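Local coordinates for protein cytochrome CH (Methylobacterium extorquens, PDB 1QN2) that carries a covalently bound heme c and probably shuttles electrons as a small soluble cytochrome of the cytochrome c2 kind, at residues 6-11 with 93-98. Sequence-based numbering, arbitrary orientation.
Sequences AGEKAF and IAYLKT
Tyr95 packs against Gly7, Glu8 and Phe11 where the N-terminal helix 4-10 crosses the C-terminal helix 86-98, the helix pair that is the hallmark of the cytochrome c fold. The two segments come closest at Gly7, whose CA lies 5.0 Å from Tyr95 CA; a CB on Gly7 would collide with Tyr95 CB, which already sits 3.7 Å from Gly7 C. With CG anti to the backbone N (chi1 172°), the Tyr95 ring reaches across to residues 7-11. The aromatic contact is edge-to-face: the Tyr95 edge meets the face of Phe11, the planes at 63° and the centroids 5.3 Å apart. Tyr95 CE2 stands 3.6 Å from Phe11 CG, towards the rim of that ring. A CH-pi contact occupies one Tyr95 face, with Glu8 CA 3.9 Å from the ring centroid, almost on the normal. An alanine in place of Tyr95 would probably open a gap beside Glu8 and Phe11, leaving Glu8 CA and the Phe11 face without their aromatic partner. Apolar packing continues as Leu96 CD2 touches Phe11 CE1 at 4.0 Å, and Phe11 also meets Phe20 and lies beside the heme. Within the C-terminal segment, Thr98 OG1 donates to Tyr95 O at 2.6 Å, in the carbonyl plane.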
ATOM      1  N   ALA A   6       1.353   0.867 -16.525  1.00 24.87           N
ATOM      2  CA  ALA A   6       2.632   1.355 -15.973  1.00 30.48           C
ATOM      3  C   ALA A   6       2.729   0.934 -14.496  1.00 18.95           C
ATOM      4  O   ALA A   6       3.805   0.587 -14.015  1.00 27.16           O
ATOM      5  CB  ALA A   6       2.682   2.871 -16.091  1.00 20.37           C
ATOM      6  N   GLY A   7       1.595   0.958 -13.809  1.00 21.71           N
ATOM      7  CA  GLY A   7       1.573   0.581 -12.402  1.00 24.71           C
ATOM      8  C   GLY A   7       1.966  -0.861 -12.167  1.00 41.37           C
ATOM      9  O   GLY A   7       2.636  -1.184 -11.182  1.00 21.95           O
ATOM     10  N   GLU A   8       1.546  -1.745 -13.073  1.00 20.77           N
ATOM     11  CA  GLU A   8       1.889  -3.164 -12.918  1.00 20.53           C
ATOM     12  C   GLU A   8       3.402  -3.336 -12.980  1.00 22.66           C
ATOM     13  O   GLU A   8       3.990  -4.163 -12.289  1.00 26.21           O
ATOM     14  CB  GLU A   8       1.218  -3.991 -14.021  1.00 25.58           C
ATOM     15  CG  GLU A   8       1.217  -5.483 -13.772  1.00 22.19           C
ATOM     16  CD  GLU A   8       2.457  -6.179 -14.283  1.00 27.56           C
ATOM     17  OE1 GLU A   8       3.153  -5.620 -15.158  1.00 30.87           O
ATOM     18  OE2 GLU A   8       2.754  -7.300 -13.812  1.00 30.24           O
ATOM     19  N   LYS A   9       4.023  -2.517 -13.826  1.00 19.82           N
ATOM     20  CA  LYS A   9       5.474  -2.572 -13.972  1.00 25.98           C
ATOM     21  C   LYS A   9       6.171  -1.958 -12.755  1.00 27.71           C
ATOM     22  O   LYS A   9       7.199  -2.473 -12.304  1.00 27.63           O
ATOM     23  CB  LYS A   9       5.890  -1.803 -15.239  1.00 21.63           C
ATOM     24  CG  LYS A   9       7.352  -1.991 -15.594  1.00 30.24           C
ATOM     25  CD  LYS A   9       7.560  -1.917 -17.101  1.00 64.27           C
ATOM     26  CE  LYS A   9       9.021  -2.124 -17.465  1.00141.10           C
ATOM     27  NZ  LYS A   9       9.722  -0.833 -17.707  1.00153.81           N
ATOM     28  N   ALA A  10       5.629  -0.872 -12.220  1.00 26.77           N
ATOM     29  CA  ALA A  10       6.209  -0.187 -11.062  1.00 26.45           C
ATOM     30  C   ALA A  10       5.982  -0.936  -9.762  1.00 34.58           C
ATOM     31  O   ALA A  10       6.584  -0.636  -8.718  1.00 29.92           O
ATOM     32  CB  ALA A  10       5.595   1.215 -10.963  1.00 25.66           C
ATOM     33  N   PHE A  11       5.115  -1.937  -9.775  1.00 23.77           N
ATOM     34  CA  PHE A  11       4.798  -2.721  -8.599  1.00 24.16           C
ATOM     35  C   PHE A  11       5.872  -3.721  -8.238  1.00 25.98           C
ATOM     36  O   PHE A  11       5.848  -4.349  -7.169  1.00 27.79           O
ATOM     37  CB  PHE A  11       3.432  -3.380  -8.755  1.00 22.74           C
ATOM     38  CG  PHE A  11       2.896  -4.051  -7.529  1.00 24.79           C
ATOM     39  CD1 PHE A  11       2.216  -3.337  -6.564  1.00 20.29           C
ATOM     40  CD2 PHE A  11       3.059  -5.416  -7.363  1.00 18.71           C
ATOM     41  CE1 PHE A  11       1.715  -3.935  -5.429  1.00 24.71           C
ATOM     42  CE2 PHE A  11       2.541  -6.019  -6.240  1.00 23.53           C
ATOM     43  CZ  PHE A  11       1.889  -5.299  -5.262  1.00 23.13           C
ATOM     44  N   ILE A  93      -1.205   3.162  -7.883  1.00 18.79           N
ATOM     45  CA  ILE A  93      -2.572   3.193  -7.364  1.00 20.61           C
ATOM     46  C   ILE A  93      -3.572   2.763  -8.422  1.00 30.16           C
ATOM     47  O   ILE A  93      -4.580   2.096  -8.161  1.00 20.77           O
ATOM     48  CB  ILE A  93      -2.935   4.572  -6.798  1.00 21.87           C
ATOM     49  CG1 ILE A  93      -2.049   4.881  -5.570  1.00 30.64           C
ATOM     50  CG2 ILE A  93      -4.398   4.626  -6.395  1.00 16.74           C
ATOM     51  CD1 ILE A  93      -1.940   6.354  -5.238  1.00 32.45           C
ATOM     52  N   ALA A  94      -3.318   3.129  -9.677  1.00 25.11           N
ATOM     53  CA  ALA A  94      -4.284   2.694 -10.732  1.00 20.13           C
ATOM     54  C   ALA A  94      -4.250   1.166 -10.803  1.00 18.87           C
ATOM     55  O   ALA A  94      -5.238   0.462 -11.007  1.00 24.24           O
ATOM     56  CB  ALA A  94      -3.774   3.271 -12.062  1.00 20.06           C
ATOM     57  N   TYR A  95      -3.045   0.629 -10.614  1.00 21.56           N
ATOM     58  CA  TYR A  95      -2.886  -0.823 -10.663  1.00 15.08           C
ATOM     59  C   TYR A  95      -3.615  -1.509  -9.529  1.00 23.77           C
ATOM     60  O   TYR A  95      -4.301  -2.513  -9.742  1.00 21.95           O
ATOM     61  CB  TYR A  95      -1.408  -1.191 -10.691  1.00 19.82           C
ATOM     62  CG  TYR A  95      -1.146  -2.673 -10.553  1.00 29.61           C
ATOM     63  CD1 TYR A  95      -1.691  -3.559 -11.480  1.00 24.40           C
ATOM     64  CD2 TYR A  95      -0.390  -3.185  -9.508  1.00 22.50           C
ATOM     65  CE1 TYR A  95      -1.474  -4.914 -11.357  1.00 28.42           C
ATOM     66  CE2 TYR A  95      -0.142  -4.546  -9.394  1.00 23.92           C
ATOM     67  CZ  TYR A  95      -0.704  -5.402 -10.325  1.00 31.11           C
ATOM     68  OH  TYR A  95      -0.529  -6.766 -10.249  1.00 26.92           O
ATOM     69  N   LEU A  96      -3.487  -0.977  -8.312  1.00 18.00           N
ATOM     70  CA  LEU A  96      -4.129  -1.528  -7.135  1.00 15.40           C
ATOM     71  C   LEU A  96      -5.641  -1.570  -7.271  1.00 14.61           C
ATOM     72  O   LEU A  96      -6.303  -2.493  -6.799  1.00 22.58           O
ATOM     73  CB  LEU A  96      -3.748  -0.714  -5.886  1.00 16.27           C
ATOM     74  CG  LEU A  96      -2.293  -0.751  -5.428  1.00 19.90           C
ATOM     75  CD1 LEU A  96      -2.144   0.077  -4.135  1.00 26.69           C
ATOM     76  CD2 LEU A  96      -1.857  -2.183  -5.174  1.00 28.42           C
ATOM     77  N   LYS A  97      -6.195  -0.549  -7.922  1.00 21.16           N
ATOM     78  CA  LYS A  97      -7.640  -0.501  -8.103  1.00 22.82           C
ATOM     79  C   LYS A  97      -8.128  -1.682  -8.934  1.00 35.53           C
ATOM     80  O   LYS A  97      -9.251  -2.157  -8.753  1.00 34.19           O
ATOM     81  CB  LYS A  97      -8.055   0.820  -8.755  1.00 20.21           C
ATOM     82  CG  LYS A  97      -7.962   2.032  -7.840  1.00 30.16           C
ATOM     83  CD  LYS A  97      -8.575   3.251  -8.497  1.00 28.03           C
ATOM     84  CE  LYS A  97      -8.426   4.530  -7.720  1.00 48.48           C
ATOM     85  NZ  LYS A  97      -9.041   5.675  -8.458  1.00 41.85           N
ATOM     86  N   THR A  98      -7.284  -2.174  -9.840  1.00 31.90           N
ATOM     87  CA  THR A  98      -7.677  -3.299 -10.676  1.00 36.48           C
ATOM     88  C   THR A  98      -7.759  -4.596  -9.883  1.00 51.95           C
ATOM     89  O   THR A  98      -8.389  -5.544 -10.355  1.00 35.77           O
ATOM     90  CB  THR A  98      -6.761  -3.499 -11.881  1.00 29.14           C
ATOM     91  OG1 THR A  98      -5.522  -4.090 -11.478  1.00 22.50           O
ATOM     92  CG2 THR A  98      -6.513  -2.212 -12.632  1.00 28.11           C
TER